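Local coordinates for chromosomal replication initiator protein DnaA (Aquifex aeolicus, PDB 1L8Q) that binds and hydrolyses ATP and, in its ATP form, is thought to assemble on the replication origin to start chromosomal replication, at residues D100-D106 against K132-A137; E28-N32 against E60-R64; I40-G44 against R140-L145; G47-L53 against E163-D167. All coordinates share one frame; numbering follows the deposited sequence.

Contact 1: residues D100-D106 against K132-A137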
# COMPACT_ATOMS: atom_id res chain seq x y z
N ASP A 100 -1.97 -1.43 -28.86
CA ASP A 100 -3.19 -2.22 -28.77
C ASP A 100 -3.64 -2.27 -27.31
O ASP A 100 -4.80 -2.55 -27.01
CB ASP A 100 -2.95 -3.66 -29.23
CG ASP A 100 -2.36 -3.76 -30.63
OD1 ASP A 100 -2.94 -3.18 -31.58
OD2 ASP A 100 -1.32 -4.42 -30.88
N LEU A 101 -2.71 -2.02 -26.39
CA LEU A 101 -2.97 -2.16 -24.96
C LEU A 101 -2.19 -1.12 -24.17
O LEU A 101 -0.97 -1.18 -24.12
CB LEU A 101 -2.52 -3.55 -24.49
CG LEU A 101 -3.28 -4.22 -23.32
CD1 LEU A 101 -2.37 -5.06 -22.43
CD2 LEU A 101 -4.11 -3.25 -22.46
N LEU A 102 -2.89 -0.19 -23.53
CA LEU A 102 -2.24 0.80 -22.69
C LEU A 102 -2.50 0.46 -21.21
O LEU A 102 -3.64 0.19 -20.80
CB LEU A 102 -2.74 2.20 -23.04
CG LEU A 102 -2.44 3.30 -22.03
CD1 LEU A 102 -0.98 3.39 -21.80
CD2 LEU A 102 -2.96 4.63 -22.50
N LEU A 103 -1.44 0.41 -20.42
CA LEU A 103 -1.59 0.11 -19.01
C LEU A 103 -1.03 1.27 -18.22
O LEU A 103 0.19 1.48 -18.21
CB LEU A 103 -0.81 -1.15 -18.66
CG LEU A 103 -1.06 -2.43 -19.48
CD1 LEU A 103 0.03 -3.42 -19.19
CD2 LEU A 103 -2.43 -3.04 -19.17
N LEU A 104 -1.92 2.03 -17.58
CA LEU A 104 -1.51 3.17 -16.78
C LEU A 104 -1.73 2.84 -15.32
O LEU A 104 -2.89 2.70 -14.86
CB LEU A 104 -2.28 4.42 -17.17
CG LEU A 104 -1.56 5.72 -16.82
CD1 LEU A 104 -0.24 5.80 -17.61
CD2 LEU A 104 -2.42 6.94 -17.06
N ASP A 105 -0.63 2.72 -14.58
CA ASP A 105 -0.67 2.29 -13.20
C ASP A 105 -0.59 3.50 -12.28
O ASP A 105 0.02 4.49 -12.63
CB ASP A 105 0.54 1.40 -12.96
CG ASP A 105 0.35 0.44 -11.81
OD1 ASP A 105 -0.68 0.52 -11.11
OD2 ASP A 105 1.19 -0.45 -11.56
N ASP A 106 -1.21 3.41 -11.10
CA ASP A 106 -1.17 4.48 -10.10
C ASP A 106 -1.73 5.85 -10.54
O ASP A 106 -1.15 6.90 -10.25
CB ASP A 106 0.24 4.64 -9.55
CG ASP A 106 0.71 3.42 -8.75
OD1 ASP A 106 1.93 3.11 -8.77
OD2 ASP A 106 -0.07 2.70 -8.08
N LYS A 132 -9.16 0.37 -28.74
CA LYS A 132 -7.92 -0.17 -28.19
C LYS A 132 -8.09 -0.27 -26.68
O LYS A 132 -8.74 0.59 -26.06
CB LYS A 132 -6.73 0.73 -28.54
CG LYS A 132 -6.41 0.71 -29.99
CD LYS A 132 -6.40 -0.71 -30.49
CE LYS A 132 -5.96 -0.80 -31.96
NZ LYS A 132 -5.93 -2.21 -32.44
N GLN A 133 -7.52 -1.31 -26.08
CA GLN A 133 -7.78 -1.60 -24.68
C GLN A 133 -7.01 -0.70 -23.75
O GLN A 133 -5.81 -0.48 -23.91
CB GLN A 133 -7.47 -3.06 -24.36
CG GLN A 133 -7.80 -3.48 -22.93
CD GLN A 133 -9.31 -3.57 -22.68
OE1 GLN A 133 -10.02 -4.33 -23.34
NE2 GLN A 133 -9.80 -2.79 -21.73
N ILE A 134 -7.71 -0.17 -22.76
CA ILE A 134 -7.09 0.65 -21.75
C ILE A 134 -7.34 -0.00 -20.41
O ILE A 134 -8.46 -0.39 -20.10
CB ILE A 134 -7.72 2.03 -21.75
CG1 ILE A 134 -7.54 2.70 -23.11
CG2 ILE A 134 -7.12 2.87 -20.64
CD1 ILE A 134 -8.53 3.83 -23.36
N ILE A 135 -6.28 -0.18 -19.63
CA ILE A 135 -6.44 -0.66 -18.28
C ILE A 135 -5.75 0.30 -17.33
O ILE A 135 -4.56 0.58 -17.49
CB ILE A 135 -5.89 -2.06 -18.13
CG1 ILE A 135 -6.50 -2.98 -19.16
CG2 ILE A 135 -6.18 -2.62 -16.74
CD1 ILE A 135 -6.02 -4.39 -19.05
N LEU A 136 -6.51 0.83 -16.38
CA LEU A 136 -5.97 1.75 -15.40
C LEU A 136 -5.96 1.07 -14.07
O LEU A 136 -6.74 0.15 -13.85
CB LEU A 136 -6.84 3.00 -15.28
CG LEU A 136 -6.96 3.95 -16.46
CD1 LEU A 136 -5.71 3.94 -17.29
CD2 LEU A 136 -8.12 3.53 -17.27
N ALA A 137 -5.10 1.53 -13.18
CA ALA A 137 -5.10 1.05 -11.81
C ALA A 137 -4.86 2.24 -10.90
O ALA A 137 -4.17 3.20 -11.28
CB ALA A 137 -4.06 0.03 -11.61
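Backbone bonding between Leu-101 to Asp-105 and Gln-133 to Ala-137 makes this a parallel strand pair in full register. Leu-102 gives its N-H to Gln-133 O, and Ile-135 N donates to Leu-102 O at 2.9 Å; Leu-104 repeats the pattern with Ile-135 O and Ala-137 N, and Gln-133 N starts it on Asp-100 O. Apolar contacts follow the two faces. On one, CD2 of Leu-103 lies 3.7 Å from Ile-135 CB, the two side chains running side by side, while CD2 of Leu-101 reaches Gln-133 CG at 3.7 Å. On the other, Leu-136 CD1 leans against Leu-104 CB at 3.5 Å. A salt bridge closes the N-terminal end of the pair: Lys-132, bent at chi2 (-46°), carries NZ to 3.3 Å from the anti side of Asp-100 OD1, and Asp-100 OD2 takes Arg-67 N. Asp-105 ends the first strand and Asp-106 follows it, the acidic pair expected of a Walker B motif; Asp-105 OD2 bonds Thr-51 OG1 and Tyr-70 OH. Helix 114-129 covers the face of Leu-102, Leu-104 and Ile-134, helix 50-63 that of Leu-101 and Ile-135, and strands 68-72 and 40-43 flank the pair.

Contact 2: residues E28-N32 against E60-R64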
# COMPACT_ATOMS: atom_id res chain seq x y z
N GLU A 28 -11.59 -11.82 -19.28
CA GLU A 28 -12.62 -11.64 -20.29
C GLU A 28 -12.13 -10.62 -21.33
O GLU A 28 -12.30 -10.80 -22.52
CB GLU A 28 -13.91 -11.14 -19.65
CG GLU A 28 -14.92 -12.23 -19.29
CD GLU A 28 -15.72 -11.91 -18.02
OE1 GLU A 28 -16.18 -12.86 -17.37
OE2 GLU A 28 -15.90 -10.72 -17.68
N ALA A 29 -11.49 -9.56 -20.85
CA ALA A 29 -11.05 -8.48 -21.72
C ALA A 29 -9.95 -8.92 -22.70
O ALA A 29 -9.86 -8.43 -23.83
CB ALA A 29 -10.59 -7.30 -20.91
N LEU A 30 -9.10 -9.84 -22.27
CA LEU A 30 -8.03 -10.32 -23.11
C LEU A 30 -8.57 -11.12 -24.28
O LEU A 30 -7.94 -11.18 -25.34
CB LEU A 30 -7.06 -11.15 -22.29
CG LEU A 30 -6.06 -10.29 -21.52
CD1 LEU A 30 -5.29 -11.15 -20.52
CD2 LEU A 30 -5.12 -9.60 -22.49
N GLU A 31 -9.73 -11.73 -24.10
CA GLU A 31 -10.32 -12.53 -25.15
C GLU A 31 -11.11 -11.70 -26.14
O GLU A 31 -11.50 -12.18 -27.20
CB GLU A 31 -11.19 -13.64 -24.56
CG GLU A 31 -10.38 -14.81 -24.03
CD GLU A 31 -9.15 -15.10 -24.91
OE1 GLU A 31 -9.32 -15.62 -26.04
OE2 GLU A 31 -8.02 -14.80 -24.46
N ASN A 32 -11.37 -10.44 -25.79
CA ASN A 32 -12.04 -9.52 -26.69
C ASN A 32 -11.47 -8.11 -26.55
O ASN A 32 -12.21 -7.13 -26.42
CB ASN A 32 -13.55 -9.54 -26.48
CG ASN A 32 -14.32 -9.18 -27.76
OD1 ASN A 32 -14.07 -8.14 -28.39
ND2 ASN A 32 -15.25 -10.05 -28.16
N GLU A 60 0.62 -11.11 -21.43
CA GLU A 60 -0.24 -11.96 -22.24
C GLU A 60 -0.46 -11.35 -23.61
O GLU A 60 -0.25 -12.01 -24.64
CB GLU A 60 -1.60 -12.15 -21.58
CG GLU A 60 -1.84 -13.52 -21.02
CD GLU A 60 -1.91 -14.58 -22.09
OE1 GLU A 60 -2.85 -14.53 -22.91
OE2 GLU A 60 -1.02 -15.46 -22.12
N ALA A 61 -0.89 -10.09 -23.64
CA ALA A 61 -1.17 -9.44 -24.90
C ALA A 61 0.07 -9.42 -25.79
O ALA A 61 -0.03 -9.51 -27.02
CB ALA A 61 -1.70 -8.03 -24.67
N LYS A 62 1.24 -9.33 -25.17
CA LYS A 62 2.47 -9.28 -25.95
C LYS A 62 2.82 -10.65 -26.49
O LYS A 62 3.24 -10.81 -27.64
CB LYS A 62 3.63 -8.74 -25.11
CG LYS A 62 4.85 -8.43 -25.94
CD LYS A 62 5.88 -7.66 -25.14
CE LYS A 62 6.65 -8.59 -24.23
NZ LYS A 62 7.94 -7.97 -23.81
N LYS A 63 2.64 -11.66 -25.65
CA LYS A 63 2.90 -13.03 -26.02
C LYS A 63 1.96 -13.44 -27.15
O LYS A 63 2.22 -14.40 -27.86
CB LYS A 63 2.76 -13.94 -24.80
CG LYS A 63 2.53 -15.41 -25.09
CD LYS A 63 2.60 -16.24 -23.81
CE LYS A 63 2.26 -15.38 -22.59
NZ LYS A 63 2.09 -16.18 -21.34
N ARG A 64 0.87 -12.70 -27.30
CA ARG A 64 -0.10 -12.98 -28.35
C ARG A 64 0.19 -12.17 -29.60
O ARG A 64 -0.40 -12.42 -30.65
CB ARG A 64 -1.52 -12.72 -27.86
CG ARG A 64 -2.15 -13.91 -27.17
CD ARG A 64 -2.90 -13.57 -25.90
NE ARG A 64 -4.30 -13.26 -26.14
CZ ARG A 64 -5.31 -13.87 -25.53
NH1 ARG A 64 -5.07 -14.83 -24.65
NH2 ARG A 64 -6.55 -13.52 -25.82
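A salt-bridge network of Glu-31, Arg-64, Glu-60 and Lys-63 ties helix 20-31 to the chain at the C-terminal part of helix 50-63. Arg-64 reaches across, its chain bent at chi3 (90°), and presents both terminal nitrogens to one oxygen. Glu-31 OE2 lies near the guanidinium plane, bonded to NH2 of Arg-64 at a modelled 2.4 Å, too short to be taken literally, and more weakly to NH1 at 3.0 Å. The carboxylate is turned 71° from the guanidinium, so the pair is not the flat two-oxygen, two-nitrogen kind. These two helices pack on the same face of the AAA+ sheet, the second being the helix that follows the P-loop, and strand 40-43 separates them in the chain. Beneath the charges, Leu-30 points at the neighbouring helix: CD1 sits 4.0 Å from Glu-60 CB and CD2 4.3 Å from Ala-61 CB, while its CB lies over one face of the guanidinium. Glu-60 OE1 holds Arg-64 NH1 at 2.8 Å, met nearly head-on to its C-O bond. The arginine thus stands between two carboxylates and probably eases their repulsion, and Lys-63 NZ adds a weak bond to Glu-60 OE2.

Contact 3: residues I40-G44 against R140-L145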
# COMPACT_ATOMS: atom_id res chain seq x y z
N ILE A 40 -11.00 -0.46 -18.26
CA ILE A 40 -11.03 -1.21 -17.03
C ILE A 40 -10.26 -0.38 -16.02
O ILE A 40 -9.14 0.03 -16.30
CB ILE A 40 -10.32 -2.54 -17.20
CG1 ILE A 40 -11.09 -3.45 -18.12
CG2 ILE A 40 -10.12 -3.23 -15.85
CD1 ILE A 40 -10.38 -4.72 -18.39
N PHE A 41 -10.85 -0.15 -14.85
CA PHE A 41 -10.20 0.67 -13.82
C PHE A 41 -10.15 -0.15 -12.55
O PHE A 41 -11.17 -0.35 -11.89
CB PHE A 41 -11.03 1.92 -13.57
CG PHE A 41 -10.38 2.93 -12.70
CD1 PHE A 41 -10.29 2.73 -11.33
CD2 PHE A 41 -9.88 4.10 -13.25
CE1 PHE A 41 -9.68 3.69 -10.52
CE2 PHE A 41 -9.29 5.07 -12.44
CZ PHE A 41 -9.19 4.87 -11.07
N ILE A 42 -8.96 -0.65 -12.21
CA ILE A 42 -8.79 -1.45 -11.01
C ILE A 42 -8.31 -0.60 -9.84
O ILE A 42 -7.39 0.18 -9.98
CB ILE A 42 -7.76 -2.54 -11.28
CG1 ILE A 42 -8.26 -3.50 -12.35
CG2 ILE A 42 -7.45 -3.31 -9.99
CD1 ILE A 42 -7.12 -4.30 -12.98
N TYR A 43 -8.91 -0.78 -8.67
CA TYR A 43 -8.47 -0.05 -7.49
C TYR A 43 -8.44 -0.90 -6.21
O TYR A 43 -9.24 -1.83 -6.02
CB TYR A 43 -9.29 1.21 -7.28
CG TYR A 43 -10.71 0.96 -6.90
CD1 TYR A 43 -11.13 1.06 -5.57
CD2 TYR A 43 -11.63 0.61 -7.85
CE1 TYR A 43 -12.42 0.82 -5.22
CE2 TYR A 43 -12.94 0.38 -7.52
CZ TYR A 43 -13.33 0.49 -6.19
OH TYR A 43 -14.65 0.26 -5.86
N GLY A 44 -7.50 -0.56 -5.34
CA GLY A 44 -7.32 -1.27 -4.10
C GLY A 44 -6.12 -0.73 -3.37
O GLY A 44 -5.30 0.02 -3.92
N ARG A 140 -7.36 4.25 -5.31
CA ARG A 140 -8.65 4.72 -4.84
C ARG A 140 -9.63 4.82 -5.98
O ARG A 140 -9.24 4.93 -7.14
CB ARG A 140 -8.49 6.07 -4.13
CG ARG A 140 -8.07 7.19 -5.04
CD ARG A 140 -7.45 8.34 -4.32
NE ARG A 140 -6.40 7.89 -3.42
CZ ARG A 140 -5.62 8.69 -2.70
NH1 ARG A 140 -5.76 10.01 -2.78
NH2 ARG A 140 -4.69 8.17 -1.91
N HIS A 141 -10.90 4.76 -5.63
CA HIS A 141 -12.01 4.86 -6.57
C HIS A 141 -11.94 6.19 -7.32
O HIS A 141 -11.51 7.18 -6.75
CB HIS A 141 -13.32 4.80 -5.76
CG HIS A 141 -14.55 4.59 -6.59
ND1 HIS A 141 -15.18 5.62 -7.24
CD2 HIS A 141 -15.26 3.47 -6.86
CE1 HIS A 141 -16.22 5.14 -7.90
NE2 HIS A 141 -16.29 3.83 -7.69
N PRO A 142 -12.33 6.23 -8.58
CA PRO A 142 -12.33 7.51 -9.32
C PRO A 142 -13.01 8.64 -8.55
O PRO A 142 -12.49 9.75 -8.55
CB PRO A 142 -13.09 7.17 -10.59
CG PRO A 142 -12.80 5.69 -10.79
CD PRO A 142 -12.76 5.10 -9.41
N GLN A 143 -14.12 8.38 -7.87
CA GLN A 143 -14.83 9.41 -7.11
C GLN A 143 -13.94 10.04 -6.04
O GLN A 143 -14.32 11.02 -5.43
CB GLN A 143 -16.10 8.85 -6.43
CG GLN A 143 -17.31 8.61 -7.37
CD GLN A 143 -17.70 9.87 -8.18
OE1 GLN A 143 -18.35 10.78 -7.64
NE2 GLN A 143 -17.30 9.91 -9.47
N LYS A 144 -12.78 9.44 -5.79
CA LYS A 144 -11.89 9.95 -4.76
C LYS A 144 -10.64 10.55 -5.36
O LYS A 144 -9.74 10.99 -4.64
CB LYS A 144 -11.52 8.85 -3.78
CG LYS A 144 -12.72 8.24 -3.10
CD LYS A 144 -12.43 7.88 -1.65
CE LYS A 144 -13.50 6.97 -1.07
NZ LYS A 144 -13.22 5.51 -1.30
N LEU A 145 -10.58 10.56 -6.68
CA LEU A 145 -9.49 11.21 -7.36
C LEU A 145 -9.63 12.75 -7.33
O LEU A 145 -10.09 13.36 -8.29
CB LEU A 145 -9.38 10.72 -8.82
CG LEU A 145 -8.95 9.27 -9.00
CD1 LEU A 145 -8.96 8.86 -10.47
CD2 LEU A 145 -7.58 9.02 -8.40
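Aromatic and apolar packing joins Phe-41 and Tyr-43, on inner strand 40-43, to the loop that follows strand 133-138. Pro-142 CG stands over the middle of the Phe-41 ring, 3.7 Å from its centroid and 11° off the normal, a CH-pi contact. The phenyl edge is used too: Arg-140 O, which also accepts a bond from Ser-138 OG, lies in the ring plane 3.6 Å from Phe-41 CE1. Leu-145 CD1 closes on Phe-41 CZ at 4.0 Å. Two residues along the strand, Tyr-43 has its CG between the backbone N and carbonyl carbon (chi1 68°), which turns the phenol ring toward His-141, whose CA lies over one of its faces. His-141 turns its edge to the tyrosine face in an offset edge-to-face pair, planes at 81°, with CD2 of His-141 3.4 Å from Tyr-43 OH. The imidazole is held from its other end by Gln-143 N, bonded at 3.0 Å to His-141 ND1 within the ring plane. Strand 160-163 and helix 150-157 complete the surroundings. Ring faces and edges, a proline methylene, one leucine methyl and a carbonyl oxygen do the joining, and because ND1 accepts an N-H, a neutral His-141 would probably carry its proton on NE2.

Contact 4: residues G47-L53 against E163-D167. With MG (magnesium ion), chain B; ADP (adenosine-5'-diphosphate), chain C.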
# COMPACT_ATOMS: atom_id res chain seq x y z
N GLY A 47 -0.25 -3.33 -2.26
CA GLY A 47 0.13 -4.73 -2.18
C GLY A 47 -1.07 -5.60 -2.35
O GLY A 47 -1.25 -6.59 -1.66
N THR A 48 -1.90 -5.26 -3.31
CA THR A 48 -3.17 -5.90 -3.43
C THR A 48 -3.35 -6.62 -4.75
O THR A 48 -4.34 -7.31 -4.96
CB THR A 48 -4.23 -4.86 -3.20
OG1 THR A 48 -4.82 -5.06 -1.90
CG2 THR A 48 -5.36 -5.03 -4.15
N GLY A 49 -2.37 -6.46 -5.64
CA GLY A 49 -2.40 -7.14 -6.93
C GLY A 49 -2.53 -6.25 -8.16
O GLY A 49 -2.45 -6.75 -9.29
N LYS A 50 -2.71 -4.95 -7.96
CA LYS A 50 -2.90 -4.03 -9.08
C LYS A 50 -1.76 -4.11 -10.12
O LYS A 50 -2.01 -4.36 -11.30
CB LYS A 50 -3.11 -2.59 -8.58
CG LYS A 50 -4.25 -2.46 -7.58
CD LYS A 50 -4.44 -1.02 -7.09
CE LYS A 50 -3.13 -0.41 -6.61
NZ LYS A 50 -2.66 -0.96 -5.30
N THR A 51 -0.53 -3.90 -9.69
CA THR A 51 0.56 -3.88 -10.64
C THR A 51 0.76 -5.26 -11.25
O THR A 51 0.93 -5.42 -12.46
CB THR A 51 1.84 -3.37 -9.98
OG1 THR A 51 1.66 -2.00 -9.57
CG2 THR A 51 2.99 -3.29 -10.99
N HIS A 52 0.71 -6.27 -10.42
CA HIS A 52 0.85 -7.61 -10.88
C HIS A 52 -0.16 -7.91 -11.99
O HIS A 52 0.18 -8.47 -13.04
CB HIS A 52 0.66 -8.57 -9.72
CG HIS A 52 0.88 -10.00 -10.07
ND1 HIS A 52 1.72 -10.82 -9.34
CD2 HIS A 52 0.39 -10.76 -11.07
CE1 HIS A 52 1.72 -12.03 -9.88
NE2 HIS A 52 0.92 -12.02 -10.93
N LEU A 53 -1.42 -7.55 -11.76
CA LEU A 53 -2.47 -7.85 -12.71
C LEU A 53 -2.30 -7.06 -14.03
O LEU A 53 -2.48 -7.62 -15.12
CB LEU A 53 -3.83 -7.58 -12.08
CG LEU A 53 -5.08 -8.16 -12.71
CD1 LEU A 53 -4.94 -9.65 -12.89
CD2 LEU A 53 -6.25 -7.85 -11.80
N GLU A 163 -12.94 -3.15 -7.55
CA GLU A 163 -12.10 -3.08 -6.37
C GLU A 163 -11.33 -4.39 -6.23
O GLU A 163 -11.84 -5.43 -6.52
CB GLU A 163 -13.00 -2.87 -5.15
CG GLU A 163 -12.28 -2.66 -3.85
CD GLU A 163 -13.23 -2.18 -2.76
OE1 GLU A 163 -14.47 -2.33 -2.95
OE2 GLU A 163 -12.75 -1.64 -1.73
N ILE A 164 -10.10 -4.32 -5.76
CA ILE A 164 -9.32 -5.54 -5.59
C ILE A 164 -8.81 -5.64 -4.17
O ILE A 164 -8.39 -4.65 -3.56
CB ILE A 164 -8.18 -5.58 -6.62
CG1 ILE A 164 -7.45 -6.90 -6.58
CG2 ILE A 164 -7.22 -4.42 -6.43
CD1 ILE A 164 -6.31 -6.93 -7.50
N GLU A 165 -8.87 -6.84 -3.60
CA GLU A 165 -8.42 -7.06 -2.22
C GLU A 165 -7.58 -8.31 -2.12
O GLU A 165 -7.74 -9.26 -2.89
CB GLU A 165 -9.62 -7.18 -1.25
CG GLU A 165 -10.16 -5.85 -0.72
CD GLU A 165 -11.63 -5.92 -0.23
OE1 GLU A 165 -12.12 -4.91 0.34
OE2 GLU A 165 -12.30 -6.97 -0.41
N LEU A 166 -6.68 -8.31 -1.15
CA LEU A 166 -5.89 -9.48 -0.86
C LEU A 166 -6.44 -10.12 0.40
O LEU A 166 -6.07 -9.75 1.50
CB LEU A 166 -4.44 -9.10 -0.66
CG LEU A 166 -3.49 -10.29 -0.79
CD1 LEU A 166 -3.31 -10.60 -2.25
CD2 LEU A 166 -2.16 -9.98 -0.15
N ASP A 167 -7.35 -11.07 0.23
CA ASP A 167 -8.02 -11.69 1.34
C ASP A 167 -7.17 -12.75 2.07
O ASP A 167 -6.14 -13.19 1.56
CB ASP A 167 -9.36 -12.29 0.89
CG ASP A 167 -9.21 -13.61 0.11
OD1 ASP A 167 -8.07 -14.08 -0.11
OD2 ASP A 167 -10.18 -14.26 -0.30
MG MG B . 1.41 -1.50 -7.71
PB ADP C . -0.01 -3.30 -5.73
O1B ADP C . 0.42 -2.97 -7.16
O2B ADP C . -1.49 -3.38 -5.52
O3B ADP C . 0.73 -2.51 -4.69
PA ADP C . 1.45 -5.48 -6.52
O1A ADP C . 0.76 -5.85 -7.82
O2A ADP C . 2.62 -4.54 -6.72
O3A ADP C . 0.44 -4.80 -5.50
O5' ADP C . 1.88 -6.81 -5.75
C5' ADP C . 2.63 -6.74 -4.55
C4' ADP C . 3.35 -8.06 -4.44
O4' ADP C . 2.44 -9.09 -4.01
C3' ADP C . 3.85 -8.47 -5.80
O3' ADP C . 5.05 -9.20 -5.56
C2' ADP C . 2.77 -9.41 -6.29
O2' ADP C . 3.16 -10.36 -7.27
C1' ADP C . 2.30 -10.08 -5.03
N9 ADP C . 0.89 -10.44 -5.23
C8 ADP C . -0.17 -9.60 -5.16
N7 ADP C . -1.33 -10.28 -5.40
C5 ADP C . -1.00 -11.55 -5.66
C6 ADP C . -1.73 -12.78 -5.99
N6 ADP C . -3.07 -12.79 -6.11
N1 ADP C . -1.03 -13.90 -6.18
C2 ADP C . 0.32 -13.93 -6.05
N3 ADP C . 1.04 -12.84 -5.74
C4 ADP C . 0.45 -11.65 -5.55
O HOH W 1 1.23 -0.31 -5.90
O HOH W 2 -0.12 -0.13 -8.43
O HOH W 3 2.95 -2.02 -6.89
O HOH W 4 2.42 0.27 -8.22
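The Walker A P-loop, gripping the phosphates of ADP, rests here on the segment after strand 160-163. Ile-164 makes most of the contact, sliding past Thr-48 in the opposite direction; its CG2 lies 3.7 Å from Lys-50 CG, and CD1 comes to 3.9 Å from Gly-49 C, where the absence of a side chain and a positive phi of 115° let the loop turn into its helix. Leu-53 CD2 meets the same CD1 at a looser distance. Further along, Leu-166 straddles loop and nucleotide, with CD2 against Gly-47 O and CD1 3.7 Å from N7 of the adenine. As in P-loop NTPases generally, successive amides of the loop and of the first turn of helix 50-63 encircle the phosphates. ADP O2B takes the N-H groups of Thr-48 and Lys-50, a weak one from Gly-49, and Lys-50 NZ at 2.7 Å; Gly-49 N also bonds the bridging O3A. The lysine chain curls at chi3 and chi4 to get there, and Gly-44 O also receives NZ. Gly-47 N serves O3B, Thr-51 N serves O1B and His-52 N serves O1A. Thr-51 OG1 binds the magnesium ion at 1.9 Å, along with ADP O1B and four waters. At the ribose, His-52 ND1 shares a 2.6 Å hydrogen bond with ADP O2', while NE2 is held by Thr-9 O.

Overall arrangement
All four contacts belong to the AAA+ domain and share its five-stranded parallel sheet or the helices on it. Contact 1 is buried and built mainly on strand-to-strand bonding; contact 3 uses the next strand, 40-43, bonded to Leu-136 through Ile-40 and Ile-42, but its own chemistry is aromatic. Contact 4, also buried, sits at the C-terminal ends of the strands and meets both: Tyr-43 O receives Ile-164 N, and the end of strand 101-105 reaches the P-loop. Contact 2 lies at the far end of helix 50-63, about 19 Å from contact 4 between centres. Partly exposed, it combines a surface salt-bridge network with a small apolar contact beneath, and Ala-61 packs on Leu-101.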